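Local coordinates for protein glycerophosphoryl diester phosphodiesterase (Parabacteroides distasonis, PDB 3MZ2) that probably hydrolyses glycerophosphodiesters and folds as a TIM barrel, at residues A[183-188]-A[206-211]; A[228-233]-A[260-265]; A[46-51]-A[76-81]; A[66-71]-A[135-140]. All coordinates share one frame; numbering follows the deposited sequence.

Interaction 1: A[183-188]-A[206-211]; sequences EAFVKT and MAYVGP
Tyr-208 turns the edge of its ring onto the face of Phe-185 across parallel strands 182-185 and 205-210, which helix 189-197 joins into a beta-alpha-beta unit of the TIM barrel. The backbones are bonded from Ala-184 N to Met-206 O, from Tyr-208 N to Ala-184 O and, at 2.7 Å, from Val-186 N to Tyr-208 O. Glu-183, Phe-185, Met-206 and Tyr-208 share one face of the sheet. Along Tyr-208, CB touches the carboxylate of Glu-183 at OE2 (3.8 Å), and CG stands anti to the backbone N (chi1 170°). CD2 sits over the centre of the Phe-185 ring, 3.5 Å above its plane, while CE2 meets Phe-185 CE2 at 3.7 Å. Gly-210 N lies 3.4 Å above one Tyr-208 face, near the rim. The result is a T-shaped stack with centroids 4.7 Å apart and planes at 64°. An alanine in place of Phe-185 would probably strip the CD2-CE2 edge of Tyr-208 of its aromatic partner and leave that ring freer to turn. His-165 also stacks edge-to-face with Phe-185. Toward the surrounding helices, where 189-197 covers Val-186 and 215-226 covers Ala-207, Val-186 CG2 packs on Ala-207 CB at 3.6 Å.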
loop_
_atom_site.group_PDB
_atom_site.type_symbol
_atom_site.label_atom_id
_atom_site.label_comp_id
_atom_site.label_asym_id
_atom_site.label_seq_id
_atom_site.Cartn_x
_atom_site.Cartn_y
_atom_site.Cartn_z
ATOM N N GLU A 183 -15.117 -2.572 5.050
ATOM C CA GLU A 183 -14.432 -3.841 5.334
ATOM C C GLU A 183 -13.178 -3.443 6.146
ATOM O O GLU A 183 -12.315 -2.771 5.642
ATOM C CB GLU A 183 -14.030 -4.586 4.058
ATOM C CG GLU A 183 -13.230 -5.829 4.412
ATOM C CD GLU A 183 -12.681 -6.563 3.237
ATOM O OE1 GLU A 183 -13.495 -6.980 2.370
ATOM O OE2 GLU A 183 -11.450 -6.781 3.257
ATOM N N ALA A 184 -13.154 -3.785 7.412
ATOM C CA ALA A 184 -12.060 -3.403 8.308
ATOM C C ALA A 184 -11.157 -4.584 8.619
ATOM O O ALA A 184 -11.633 -5.648 8.917
ATOM C CB ALA A 184 -12.647 -2.824 9.616
ATOM N N PHE A 185 -9.835 -4.404 8.534
ATOM C CA PHE A 185 -8.899 -5.402 9.011
ATOM C C PHE A 185 -8.975 -5.475 10.524
ATOM O O PHE A 185 -8.714 -4.478 11.230
ATOM C CB PHE A 185 -7.475 -5.056 8.567
ATOM C CG PHE A 185 -7.156 -5.425 7.129
ATOM C CD1 PHE A 185 -8.052 -5.124 6.122
ATOM C CD2 PHE A 185 -5.943 -5.997 6.790
ATOM C CE1 PHE A 185 -7.804 -5.502 4.809
ATOM C CE2 PHE A 185 -5.662 -6.342 5.445
ATOM C CZ PHE A 185 -6.605 -6.075 4.464
ATOM N N VAL A 186 -9.316 -6.644 11.046
ATOM C CA VAL A 186 -9.447 -6.805 12.495
ATOM C C VAL A 186 -8.867 -8.144 12.860
ATOM O O VAL A 186 -9.592 -9.106 13.022
ATOM C CB VAL A 186 -10.932 -6.710 13.038
ATOM C CG1 VAL A 186 -10.874 -6.453 14.542
ATOM C CG2 VAL A 186 -11.726 -5.655 12.364
ATOM N N LYS A 187 -7.542 -8.212 12.965
ATOM C CA LYS A 187 -6.881 -9.517 13.088
ATOM C C LYS A 187 -6.532 -9.903 14.529
ATOM O O LYS A 187 -6.193 -11.048 14.796
ATOM C CB LYS A 187 -5.619 -9.522 12.239
ATOM C CG LYS A 187 -5.883 -9.270 10.769
ATOM C CD LYS A 187 -4.657 -9.006 10.003
ATOM C CE LYS A 187 -4.097 -10.186 9.310
ATOM N NZ LYS A 187 -2.668 -9.908 8.909
ATOM N N THR A 188 -6.621 -8.929 15.436
ATOM C CA THR A 188 -6.230 -9.062 16.840
ATOM C C THR A 188 -7.163 -8.308 17.804
ATOM O O THR A 188 -7.959 -7.484 17.397
ATOM C CB THR A 188 -4.836 -8.494 17.059
ATOM O OG1 THR A 188 -4.887 -7.086 16.793
ATOM C CG2 THR A 188 -3.773 -9.162 16.114
HETATM N N MSE A 206 -17.778 -4.671 8.626
HETATM C CA MSE A 206 -17.606 -6.114 8.401
HETATM C C MSE A 206 -16.111 -6.342 8.553
HETATM O O MSE A 206 -15.331 -5.511 8.091
HETATM C CB MSE A 206 -18.120 -6.516 7.007
HETATM C CG MSE A 206 -17.985 -8.010 6.679
HETATM SE SE MSE A 206 -16.219 -8.367 5.823
HETATM C CE MSE A 206 -16.775 -7.693 4.063
ATOM N N ALA A 207 -15.714 -7.446 9.198
ATOM C CA ALA A 207 -14.311 -7.619 9.549
ATOM C C ALA A 207 -13.582 -8.685 8.773
ATOM O O ALA A 207 -14.053 -9.815 8.729
ATOM C CB ALA A 207 -14.177 -7.894 11.058
ATOM N N TYR A 208 -12.428 -8.304 8.238
ATOM C CA TYR A 208 -11.478 -9.208 7.658
ATOM C C TYR A 208 -10.560 -9.650 8.794
ATOM O O TYR A 208 -9.932 -8.792 9.450
ATOM C CB TYR A 208 -10.691 -8.521 6.535
ATOM C CG TYR A 208 -9.525 -9.354 6.055
ATOM C CD1 TYR A 208 -9.732 -10.639 5.566
ATOM C CD2 TYR A 208 -8.231 -8.903 6.157
ATOM C CE1 TYR A 208 -8.690 -11.442 5.173
ATOM C CE2 TYR A 208 -7.154 -9.702 5.724
ATOM C CZ TYR A 208 -7.422 -10.977 5.231
ATOM O OH TYR A 208 -6.402 -11.828 4.816
ATOM N N VAL A 209 -10.581 -10.951 9.117
ATOM C CA VAL A 209 -9.799 -11.463 10.237
ATOM C C VAL A 209 -8.556 -12.252 9.811
ATOM O O VAL A 209 -7.902 -12.834 10.650
ATOM C CB VAL A 209 -10.649 -12.302 11.220
ATOM C CG1 VAL A 209 -11.842 -11.437 11.855
ATOM C CG2 VAL A 209 -11.236 -13.592 10.542
ATOM N N GLY A 210 -8.261 -12.314 8.500
ATOM C CA GLY A 210 -6.989 -12.896 8.067
ATOM C C GLY A 210 -7.166 -14.070 7.128
ATOM O O GLY A 210 -8.293 -14.351 6.667
ATOM N N PRO A 211 -6.068 -14.754 6.840
ATOM C CA PRO A 211 -6.050 -15.816 5.851
ATOM C C PRO A 211 -6.194 -17.195 6.442
ATOM O O PRO A 211 -6.245 -18.161 5.685
ATOM C CB PRO A 211 -4.687 -15.631 5.181
ATOM C CG PRO A 211 -3.828 -15.180 6.292
ATOM C CD PRO A 211 -4.699 -14.250 7.103
#

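Interaction 2: A[228-233]-A[260-265]; sequences GVMCMI and VDIIES
Met-232 and Ile-233 pair in parallel with Ile-262 and Ile-263, a wholly buried strand-to-strand contact within the TIM barrel; helix 245-257 makes the crossover between strands 231-234 and 262-265, completing a beta-alpha-beta unit. The pairing begins with a side chain standing in for backbone. Asp-261 OD2 accepts the N-H of Cys-231 at 2.8 Å through its anti lone pair, in a fairly straight bond (158°). Its CG lies anti to the carbonyl carbon (chi1 -51°), on the side of the backbone N. OD2 also bonds His-225 NE2, and OD1 forms a salt bridge to Arg-30, so both oxygens of this buried carboxylate are engaged and its negative charge has a mate. Two donors grip Cys-231 O, Asp-261 N and Ile-262 N, each at 3.0 Å from it. Further on, Ile-233 N bonds Ile-262 O, and Ile-233 O takes the N-H of Glu-264. On the helix side, Ile-233 crosses Val-260 at about a right angle, with Ile-233 CG1 3.7 Å from Val-260 CG2. On the barrel's inner face, Glu-264 bonds Ser-234 through OE1, and its side chain comes about 5 Å from a bound sulfate at nearest atoms. There too, in one of its two deposited conformers, the selenomethionine Met-232 crosses Ile-262 obliquely, with Met-232 CG 3.7 Å from Ile-262 CB.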
loop_
_atom_site.group_PDB
_atom_site.type_symbol
_atom_site.label_atom_id
_atom_site.label_comp_id
_atom_site.label_asym_id
_atom_site.label_seq_id
_atom_site.Cartn_x
_atom_site.Cartn_y
_atom_site.Cartn_z
ATOM N N GLY A 228 -21.888 -7.738 17.038
ATOM C CA GLY A 228 -22.733 -7.743 15.841
ATOM C C GLY A 228 -22.012 -7.760 14.509
ATOM O O GLY A 228 -22.601 -7.465 13.456
ATOM N N VAL A 229 -20.731 -8.128 14.552
ATOM C CA VAL A 229 -19.866 -8.021 13.383
ATOM C C VAL A 229 -19.619 -9.382 12.710
ATOM O O VAL A 229 -19.203 -10.317 13.374
ATOM C CB VAL A 229 -18.538 -7.362 13.769
ATOM C CG1 VAL A 229 -17.480 -7.332 12.633
ATOM C CG2 VAL A 229 -18.821 -5.924 14.247
HETATM N N MSE A 230 -19.888 -9.472 11.411
HETATM C CA MSE A 230 -19.552 -10.653 10.619
HETATM C C MSE A 230 -18.081 -10.666 10.263
HETATM O O MSE A 230 -17.509 -9.603 10.013
HETATM C CB MSE A 230 -20.352 -10.695 9.331
HETATM C CG MSE A 230 -21.770 -10.999 9.664
HETATM SE SE MSE A 230 -23.074 -11.014 8.252
HETATM C CE MSE A 230 -22.748 -12.789 7.511
ATOM N N CYS A 231 -17.521 -11.872 10.199
ATOM C CA CYS A 231 -16.085 -12.096 10.041
ATOM C C CYS A 231 -15.745 -12.905 8.777
ATOM O O CYS A 231 -16.385 -13.929 8.455
ATOM C CB CYS A 231 -15.533 -12.774 11.329
ATOM S SG CYS A 231 -15.760 -11.792 12.807
HETATM N N MSE A 232 -14.718 -12.421 8.115
HETATM C CA MSE A 232 -14.321 -12.942 6.819
HETATM C C MSE A 232 -12.905 -13.476 6.881
HETATM O O MSE A 232 -11.992 -12.790 7.335
HETATM C CB MSE A 232 -14.357 -11.835 5.786
HETATM C CG MSE A 232 -14.192 -12.344 4.359
HETATM SE SE MSE A 232 -14.394 -10.876 3.134
HETATM C CE MSE A 232 -12.540 -10.306 2.955
ATOM N N ILE A 233 -12.740 -14.692 6.379
ATOM C CA ILE A 233 -11.425 -15.255 6.039
ATOM C C ILE A 233 -11.162 -15.141 4.549
ATOM O O ILE A 233 -12.030 -15.406 3.741
ATOM C CB ILE A 233 -11.362 -16.778 6.435
ATOM C CG1 ILE A 233 -11.347 -16.938 7.963
ATOM C CG2 ILE A 233 -10.233 -17.497 5.754
ATOM C CD1 ILE A 233 -9.996 -16.563 8.612
ATOM N N VAL A 260 -16.904 -19.025 10.905
ATOM C CA VAL A 260 -16.604 -17.886 10.015
ATOM C C VAL A 260 -17.814 -17.636 9.096
ATOM O O VAL A 260 -18.541 -18.576 8.664
ATOM C CB VAL A 260 -15.344 -18.161 9.211
ATOM C CG1 VAL A 260 -15.172 -17.121 8.087
ATOM C CG2 VAL A 260 -14.086 -18.183 10.133
ATOM N N ASP A 261 -18.076 -16.353 8.843
ATOM C CA ASP A 261 -19.324 -15.888 8.192
ATOM C C ASP A 261 -19.171 -15.712 6.701
ATOM O O ASP A 261 -20.145 -15.910 5.928
ATOM C CB ASP A 261 -19.808 -14.594 8.859
ATOM C CG ASP A 261 -19.892 -14.738 10.381
ATOM O OD1 ASP A 261 -20.632 -15.648 10.825
ATOM O OD2 ASP A 261 -19.113 -14.051 11.075
ATOM N N ILE A 262 -17.975 -15.281 6.292
ATOM C CA ILE A 262 -17.740 -14.890 4.913
ATOM C C ILE A 262 -16.406 -15.496 4.471
ATOM O O ILE A 262 -15.439 -15.463 5.206
ATOM C CB ILE A 262 -17.690 -13.319 4.748
ATOM C CG1 ILE A 262 -18.871 -12.623 5.482
ATOM C CG2 ILE A 262 -17.629 -12.964 3.272
ATOM C CD1 ILE A 262 -18.805 -11.095 5.550
ATOM N N ILE A 263 -16.398 -16.106 3.282
ATOM C CA ILE A 263 -15.134 -16.519 2.628
ATOM C C ILE A 263 -14.856 -15.613 1.439
ATOM O O ILE A 263 -15.725 -15.500 0.520
ATOM C CB ILE A 263 -15.196 -17.967 2.164
ATOM C CG1 ILE A 263 -15.199 -18.867 3.394
ATOM C CG2 ILE A 263 -13.978 -18.292 1.294
ATOM C CD1 ILE A 263 -15.557 -20.347 3.080
ATOM N N GLU A 264 -13.719 -14.930 1.459
ATOM C CA GLU A 264 -13.194 -14.231 0.278
ATOM C C GLU A 264 -12.204 -15.130 -0.447
ATOM O O GLU A 264 -11.249 -15.624 0.157
ATOM C CB GLU A 264 -12.498 -12.926 0.646
ATOM C CG GLU A 264 -11.941 -12.172 -0.555
ATOM C CD GLU A 264 -10.980 -11.079 -0.144
ATOM O OE1 GLU A 264 -9.873 -11.379 0.354
ATOM O OE2 GLU A 264 -11.339 -9.932 -0.295
ATOM N N SER A 265 -12.421 -15.314 -1.749
ATOM C CA SER A 265 -11.702 -16.317 -2.517
ATOM C C SER A 265 -11.483 -15.911 -3.945
ATOM O O SER A 265 -12.354 -15.216 -4.548
ATOM C CB SER A 265 -12.486 -17.645 -2.435
ATOM O OG SER A 265 -11.935 -18.693 -3.199
#

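Interaction 3: A[46-51]-A[76-81]; sequences PENSME and IVLFHD. With SO4 (sulfate ion), chain C.
Asn-48 lies across Leu-78 at about a right angle, its OD1 3.8 Å from Leu-78 CB and its CB against the same carbon. CG of Asn-48 lies beside its backbone N (chi1 -77°), 4.1 Å from Leu-78 CB; the amide plane is nearly coplanar with the His-80 ring, and Asn-48 ND2 lies 4.0 Å from His-80 CB. Asn-48 ND2 donates to Asp-67 OD2 and also to a water, 3.1 Å from that nitrogen. This water accepts the N-H of His-80 as well, 2.8 Å from its N, and donates to Glu-47 OE1, so one molecule ties three residues together. A second water bridges two carbonyls by donating to Asn-48 O and Leu-78 O. The hydrogen bonding between the two segments thus runs through these two waters. Glu-47 reaches His-80 CB with OE1, while its OE2 takes salt bridges from Arg-38, Arg-41 and Arg-86. The His-80 ring is held at two corners. ND1 donates to Asp-81 OD1 at 2.7 Å, almost straight (166°) and in the ring plane, which fixes the ring's rotation; NE2 donates to sulfate O4 at 3.2 Å. His-37 and Arg-38 bond the same sulfate. An anion held among histidines and arginine beside the barrel's loops is consistent with the phosphate pocket of a glycerophosphodiester phosphodiesterase.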
loop_
_atom_site.group_PDB
_atom_site.type_symbol
_atom_site.label_atom_id
_atom_site.label_comp_id
_atom_site.label_asym_id
_atom_site.label_seq_id
_atom_site.Cartn_x
_atom_site.Cartn_y
_atom_site.Cartn_z
ATOM N N PRO A 46 -10.793 -13.425 -16.391
ATOM C CA PRO A 46 -9.767 -12.676 -15.696
ATOM C C PRO A 46 -10.206 -11.959 -14.403
ATOM O O PRO A 46 -11.378 -11.609 -14.225
ATOM C CB PRO A 46 -9.355 -11.631 -16.740
ATOM C CG PRO A 46 -9.859 -12.146 -18.060
ATOM C CD PRO A 46 -11.100 -12.867 -17.721
ATOM N N GLU A 47 -9.254 -11.746 -13.512
ATOM C CA GLU A 47 -9.381 -10.811 -12.368
ATOM C C GLU A 47 -9.872 -9.472 -12.825
ATOM O O GLU A 47 -9.530 -9.058 -13.941
ATOM C CB GLU A 47 -7.988 -10.496 -11.817
ATOM C CG GLU A 47 -7.396 -11.544 -11.049
ATOM C CD GLU A 47 -5.980 -11.225 -10.601
ATOM O OE1 GLU A 47 -5.509 -10.035 -10.574
ATOM O OE2 GLU A 47 -5.352 -12.217 -10.202
ATOM N N ASN A 48 -10.623 -8.793 -11.954
ATOM C CA ASN A 48 -11.004 -7.385 -12.178
ATOM C C ASN A 48 -11.592 -7.165 -13.578
ATOM O O ASN A 48 -11.216 -6.235 -14.302
ATOM C CB ASN A 48 -9.802 -6.459 -11.912
ATOM C CG ASN A 48 -9.537 -6.247 -10.438
ATOM O OD1 ASN A 48 -10.386 -5.726 -9.709
ATOM N ND2 ASN A 48 -8.330 -6.612 -9.981
ATOM N N SER A 49 -12.539 -8.020 -13.927
ATOM C CA SER A 49 -13.227 -7.904 -15.202
ATOM C C SER A 49 -14.714 -7.986 -14.995
ATOM O O SER A 49 -15.193 -8.700 -14.117
ATOM C CB SER A 49 -12.777 -8.986 -16.192
ATOM O OG SER A 49 -13.348 -10.267 -15.905
HETATM N N MSE A 50 -15.447 -7.225 -15.794
HETATM C CA MSE A 50 -16.916 -7.217 -15.685
HETATM C C MSE A 50 -17.440 -8.609 -15.958
HETATM O O MSE A 50 -18.404 -9.070 -15.339
HETATM C CB MSE A 50 -17.509 -6.295 -16.722
HETATM C CG MSE A 50 -17.044 -4.887 -16.675
HETATM SE SE MSE A 50 -17.637 -4.078 -14.986
HETATM C CE MSE A 50 -19.562 -4.244 -15.321
ATOM N N GLU A 51 -16.812 -9.270 -16.914
ATOM C CA GLU A 51 -17.254 -10.601 -17.342
ATOM C C GLU A 51 -17.145 -11.600 -16.191
ATOM O O GLU A 51 -18.012 -12.457 -15.997
ATOM C CB GLU A 51 -16.426 -11.048 -18.558
ATOM C CG GLU A 51 -16.736 -10.252 -19.822
ATOM C CD GLU A 51 -15.958 -8.930 -19.971
ATOM O OE1 GLU A 51 -15.146 -8.575 -19.088
ATOM O OE2 GLU A 51 -16.173 -8.235 -20.993
ATOM N N ILE A 76 -9.988 6.222 -13.086
ATOM C CA ILE A 76 -9.896 5.053 -12.221
ATOM C C ILE A 76 -10.369 3.785 -12.960
ATOM O O ILE A 76 -11.541 3.681 -13.388
ATOM C CB ILE A 76 -10.708 5.213 -10.909
ATOM C CG1 ILE A 76 -10.327 6.486 -10.172
ATOM C CG2 ILE A 76 -10.522 3.972 -9.997
ATOM C CD1 ILE A 76 -11.343 6.842 -9.135
ATOM N N VAL A 77 -9.436 2.828 -13.090
ATOM C CA VAL A 77 -9.713 1.521 -13.681
ATOM C C VAL A 77 -9.504 0.415 -12.638
ATOM O O VAL A 77 -8.979 0.673 -11.578
ATOM C CB VAL A 77 -8.827 1.275 -14.932
ATOM C CG1 VAL A 77 -9.102 2.289 -16.019
ATOM C CG2 VAL A 77 -7.324 1.295 -14.582
ATOM N N LEU A 78 -9.961 -0.810 -12.933
ATOM C CA LEU A 78 -9.781 -1.941 -12.031
ATOM C C LEU A 78 -8.644 -2.777 -12.590
ATOM O O LEU A 78 -8.782 -3.301 -13.689
ATOM C CB LEU A 78 -11.037 -2.802 -11.994
ATOM C CG LEU A 78 -12.309 -2.048 -11.624
ATOM C CD1 LEU A 78 -13.492 -2.985 -11.460
ATOM C CD2 LEU A 78 -12.140 -1.196 -10.405
ATOM N N PHE A 79 -7.570 -2.913 -11.826
ATOM C CA PHE A 79 -6.404 -3.654 -12.241
ATOM C C PHE A 79 -5.477 -3.784 -11.020
ATOM O O PHE A 79 -5.086 -2.766 -10.436
ATOM C CB PHE A 79 -5.660 -2.914 -13.382
ATOM C CG PHE A 79 -4.719 -3.794 -14.130
ATOM C CD1 PHE A 79 -5.185 -4.582 -15.178
ATOM C CD2 PHE A 79 -3.385 -3.877 -13.767
ATOM C CE1 PHE A 79 -4.343 -5.420 -15.845
ATOM C CE2 PHE A 79 -2.548 -4.734 -14.437
ATOM C CZ PHE A 79 -3.028 -5.486 -15.482
ATOM N N HIS A 80 -5.104 -5.005 -10.654
ATOM C CA HIS A 80 -4.377 -5.196 -9.395
ATOM C C HIS A 80 -2.906 -4.755 -9.408
ATOM O O HIS A 80 -2.480 -3.999 -8.552
ATOM C CB HIS A 80 -4.465 -6.650 -8.927
ATOM C CG HIS A 80 -3.701 -6.903 -7.661
ATOM N ND1 HIS A 80 -2.358 -7.232 -7.671
ATOM C CD2 HIS A 80 -4.043 -6.753 -6.361
ATOM C CE1 HIS A 80 -1.935 -7.343 -6.421
ATOM N NE2 HIS A 80 -2.940 -7.081 -5.609
ATOM N N ASP A 81 -2.154 -5.276 -10.361
ATOM C CA ASP A 81 -0.678 -5.178 -10.347
ATOM C C ASP A 81 -0.151 -3.827 -10.791
ATOM O O ASP A 81 -0.824 -3.075 -11.513
ATOM C CB ASP A 81 -0.035 -6.222 -11.256
ATOM C CG ASP A 81 -0.262 -7.643 -10.809
ATOM O OD1 ASP A 81 -0.705 -7.897 -9.657
ATOM O OD2 ASP A 81 -0.012 -8.542 -11.638
HETATM S S SO4 C . -4.463 -8.796 -2.631
HETATM O O1 SO4 C . -5.313 -8.474 -3.778
HETATM O O2 SO4 C . -5.334 -8.987 -1.469
HETATM O O3 SO4 C . -3.678 -10.026 -2.841
HETATM O O4 SO4 C . -3.466 -7.704 -2.499
HETATM O O HOH W 1 -5.972 -7.474 -11.744
HETATM O O HOH W 2 -8.566 -5.640 -15.131
#

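Interaction 4: A[66-71]-A[135-140]; sequences IDPRLT and LILDKK
Ile-66 and Leu-137 form a parallel bridge, with Ile-66 N bonded to Ile-136 O at 2.9 Å and Asp-138 N to Ile-66 O at 3.0 Å. Beyond it a water takes over, donating to Pro-68 O and accepting from Lys-140 N. Ile-66 lies side by side with Leu-137, its CD1 3.7 Å from Leu-137 CD2, and reaches Leu-135 CD1 with the same methyl. With Ile-66 CG1 between the backbone N and the carbonyl carbon (chi1 61°), CG1 itself also lies 3.7 Å from Leu-137 CD2. Past this apolar patch the contact turns ionic. In one of its two deposited conformers, Lys-140 brings NZ to Asp-67 OD1 at 2.8 Å, on the anti side and 31° out of the carboxylate plane. NZ also meets Asp-138 OD2 more weakly, at 3.1 Å, and probably offsets the repulsion between the two aspartates. An alanine at Asp-67 would probably leave Lys-140 with its weaker mate Asp-138 and Asn-48 ND2 without this acceptor. The aliphatic part of Lys-140 crosses one face of the Arg-69 guanidinium, its CD 3.6 Å from Arg-69 NH2. Arg-69 itself bonds Phe-79 O and His-80 O, near strand 76-78, which pairs antiparallel with strand 63-70. Helix 122-129 packs on Ile-66, Leu-135 and Leu-137, and helix 144-153 covers Leu-137 as well.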
loop_
_atom_site.group_PDB
_atom_site.type_symbol
_atom_site.label_atom_id
_atom_site.label_comp_id
_atom_site.label_asym_id
_atom_site.label_seq_id
_atom_site.Cartn_x
_atom_site.Cartn_y
_atom_site.Cartn_z
ATOM N N ILE A 66 -12.354 -5.362 -5.288
ATOM C CA ILE A 66 -11.744 -4.944 -6.534
ATOM C C ILE A 66 -10.610 -3.950 -6.272
ATOM O O ILE A 66 -10.481 -3.384 -5.161
ATOM C CB ILE A 66 -12.839 -4.375 -7.501
ATOM C CG1 ILE A 66 -13.541 -3.163 -6.895
ATOM C CG2 ILE A 66 -13.865 -5.488 -7.809
ATOM C CD1 ILE A 66 -14.626 -2.480 -7.774
ATOM N N ASP A 67 -9.810 -3.720 -7.315
ATOM C CA ASP A 67 -8.559 -2.969 -7.237
ATOM C C ASP A 67 -8.566 -1.696 -8.109
ATOM O O ASP A 67 -8.113 -1.725 -9.258
ATOM C CB ASP A 67 -7.379 -3.876 -7.683
ATOM C CG ASP A 67 -7.254 -5.123 -6.826
ATOM O OD1 ASP A 67 -6.976 -4.939 -5.620
ATOM O OD2 ASP A 67 -7.420 -6.238 -7.348
ATOM N N PRO A 68 -9.070 -0.568 -7.569
ATOM C CA PRO A 68 -9.071 0.697 -8.305
ATOM C C PRO A 68 -7.678 1.312 -8.365
ATOM O O PRO A 68 -6.949 1.327 -7.373
ATOM C CB PRO A 68 -10.033 1.605 -7.517
ATOM C CG PRO A 68 -10.491 0.846 -6.352
ATOM C CD PRO A 68 -9.693 -0.429 -6.247
ATOM N N ARG A 69 -7.294 1.757 -9.553
ATOM C CA ARG A 69 -6.041 2.454 -9.736
ATOM C C ARG A 69 -6.132 3.390 -10.949
ATOM O O ARG A 69 -7.066 3.347 -11.741
ATOM C CB ARG A 69 -4.846 1.493 -9.896
ATOM C CG ARG A 69 -4.878 0.654 -11.122
ATOM C CD ARG A 69 -3.530 -0.020 -11.439
ATOM N NE ARG A 69 -2.957 -0.837 -10.342
ATOM C CZ ARG A 69 -1.900 -0.488 -9.624
ATOM N NH1 ARG A 69 -1.319 0.690 -9.793
ATOM N NH2 ARG A 69 -1.471 -1.311 -8.678
ATOM N N LEU A 70 -5.132 4.223 -11.069
ATOM C CA LEU A 70 -5.176 5.370 -11.966
ATOM C C LEU A 70 -4.434 5.191 -13.293
ATOM O O LEU A 70 -3.332 4.653 -13.354
ATOM C CB LEU A 70 -4.585 6.588 -11.241
ATOM C CG LEU A 70 -5.321 7.156 -10.055
ATOM C CD1 LEU A 70 -4.483 8.259 -9.350
ATOM C CD2 LEU A 70 -6.699 7.667 -10.505
ATOM N N THR A 71 -5.028 5.712 -14.352
ATOM C CA THR A 71 -4.393 5.770 -15.666
ATOM C C THR A 71 -3.568 7.032 -15.780
ATOM O O THR A 71 -3.565 7.871 -14.857
ATOM C CB THR A 71 -5.451 5.819 -16.768
ATOM O OG1 THR A 71 -6.205 7.031 -16.641
ATOM C CG2 THR A 71 -6.405 4.615 -16.688
ATOM N N LEU A 135 -19.716 -3.794 -4.133
ATOM C CA LEU A 135 -18.314 -3.782 -4.428
ATOM C C LEU A 135 -17.542 -3.341 -3.190
ATOM O O LEU A 135 -18.033 -2.524 -2.369
ATOM C CB LEU A 135 -18.060 -2.773 -5.573
ATOM C CG LEU A 135 -18.839 -2.974 -6.881
ATOM C CD1 LEU A 135 -18.509 -1.849 -7.867
ATOM C CD2 LEU A 135 -18.584 -4.347 -7.444
ATOM N N ILE A 136 -16.328 -3.837 -3.049
ATOM C CA ILE A 136 -15.487 -3.542 -1.909
ATOM C C ILE A 136 -14.139 -3.058 -2.441
ATOM O O ILE A 136 -13.431 -3.801 -3.136
ATOM C CB ILE A 136 -15.309 -4.762 -0.987
ATOM C CG1 ILE A 136 -16.688 -5.312 -0.599
ATOM C CG2 ILE A 136 -14.458 -4.314 0.272
ATOM C CD1 ILE A 136 -16.664 -6.660 0.252
ATOM N N LEU A 137 -13.831 -1.792 -2.199
ATOM C CA LEU A 137 -12.675 -1.142 -2.804
ATOM C C LEU A 137 -11.410 -1.331 -1.967
ATOM O O LEU A 137 -11.287 -0.823 -0.830
ATOM C CB LEU A 137 -12.890 0.363 -3.007
ATOM C CG LEU A 137 -14.162 0.764 -3.783
ATOM C CD1 LEU A 137 -14.163 2.296 -4.059
ATOM C CD2 LEU A 137 -14.368 -0.030 -5.073
ATOM N N ASP A 138 -10.421 -1.978 -2.567
ATOM C CA ASP A 138 -9.095 -2.019 -1.958
ATOM C C ASP A 138 -8.395 -0.684 -2.316
ATOM O O ASP A 138 -8.962 0.171 -3.004
ATOM C CB ASP A 138 -8.341 -3.254 -2.465
ATOM C CG ASP A 138 -7.148 -3.634 -1.589
ATOM O OD1 ASP A 138 -6.980 -3.065 -0.490
ATOM O OD2 ASP A 138 -6.391 -4.529 -2.024
ATOM N N LYS A 139 -7.215 -0.453 -1.786
ATOM C CA LYS A 139 -6.470 0.779 -1.972
ATOM C C LYS A 139 -5.234 0.453 -2.789
ATOM O O LYS A 139 -4.458 -0.415 -2.346
ATOM C CB LYS A 139 -6.056 1.300 -0.570
ATOM C CG LYS A 139 -4.928 2.360 -0.519
ATOM C CD LYS A 139 -4.778 2.922 0.900
ATOM C CE LYS A 139 -4.056 4.266 0.946
ATOM N NZ LYS A 139 -4.439 5.026 2.180
ATOM N N LYS A 140 -5.058 1.144 -3.922
ATOM C CA LYS A 140 -3.802 1.160 -4.652
ATOM C C LYS A 140 -3.306 2.609 -4.655
ATOM O O LYS A 140 -2.788 3.080 -3.647
ATOM C CB LYS A 140 -3.981 0.596 -6.077
ATOM C CG LYS A 140 -4.572 -0.823 -6.142
ATOM C CD LYS A 140 -3.546 -1.897 -5.820
ATOM C CE LYS A 140 -4.214 -3.234 -5.625
ATOM N NZ LYS A 140 -5.178 -3.175 -4.498
HETATM O O HOH W 3 -6.802 2.889 -5.101
#

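Overall arrangement
From the N terminus, interaction 3 opens at 46-51, which runs into the start of helix 50-59, and interaction 4 opens at 66-71 before interaction 3 closes at 76-81. Interaction 4 closes only at 135-140, so the two cross along the chain, and they touch, with centres about 9 Å apart. Interactions 1 and 2 follow in series, each closing around a single helix of a beta-alpha-beta unit. They meet through neighbouring strands 205-210 and 231-234, their centres about 8 Å apart. Interactions 2 and 4 lie on opposite sides of the chain's centre, while interaction 1 touches interaction 4 through Glu-183 and Ile-136. All four reach the one barrel sheet.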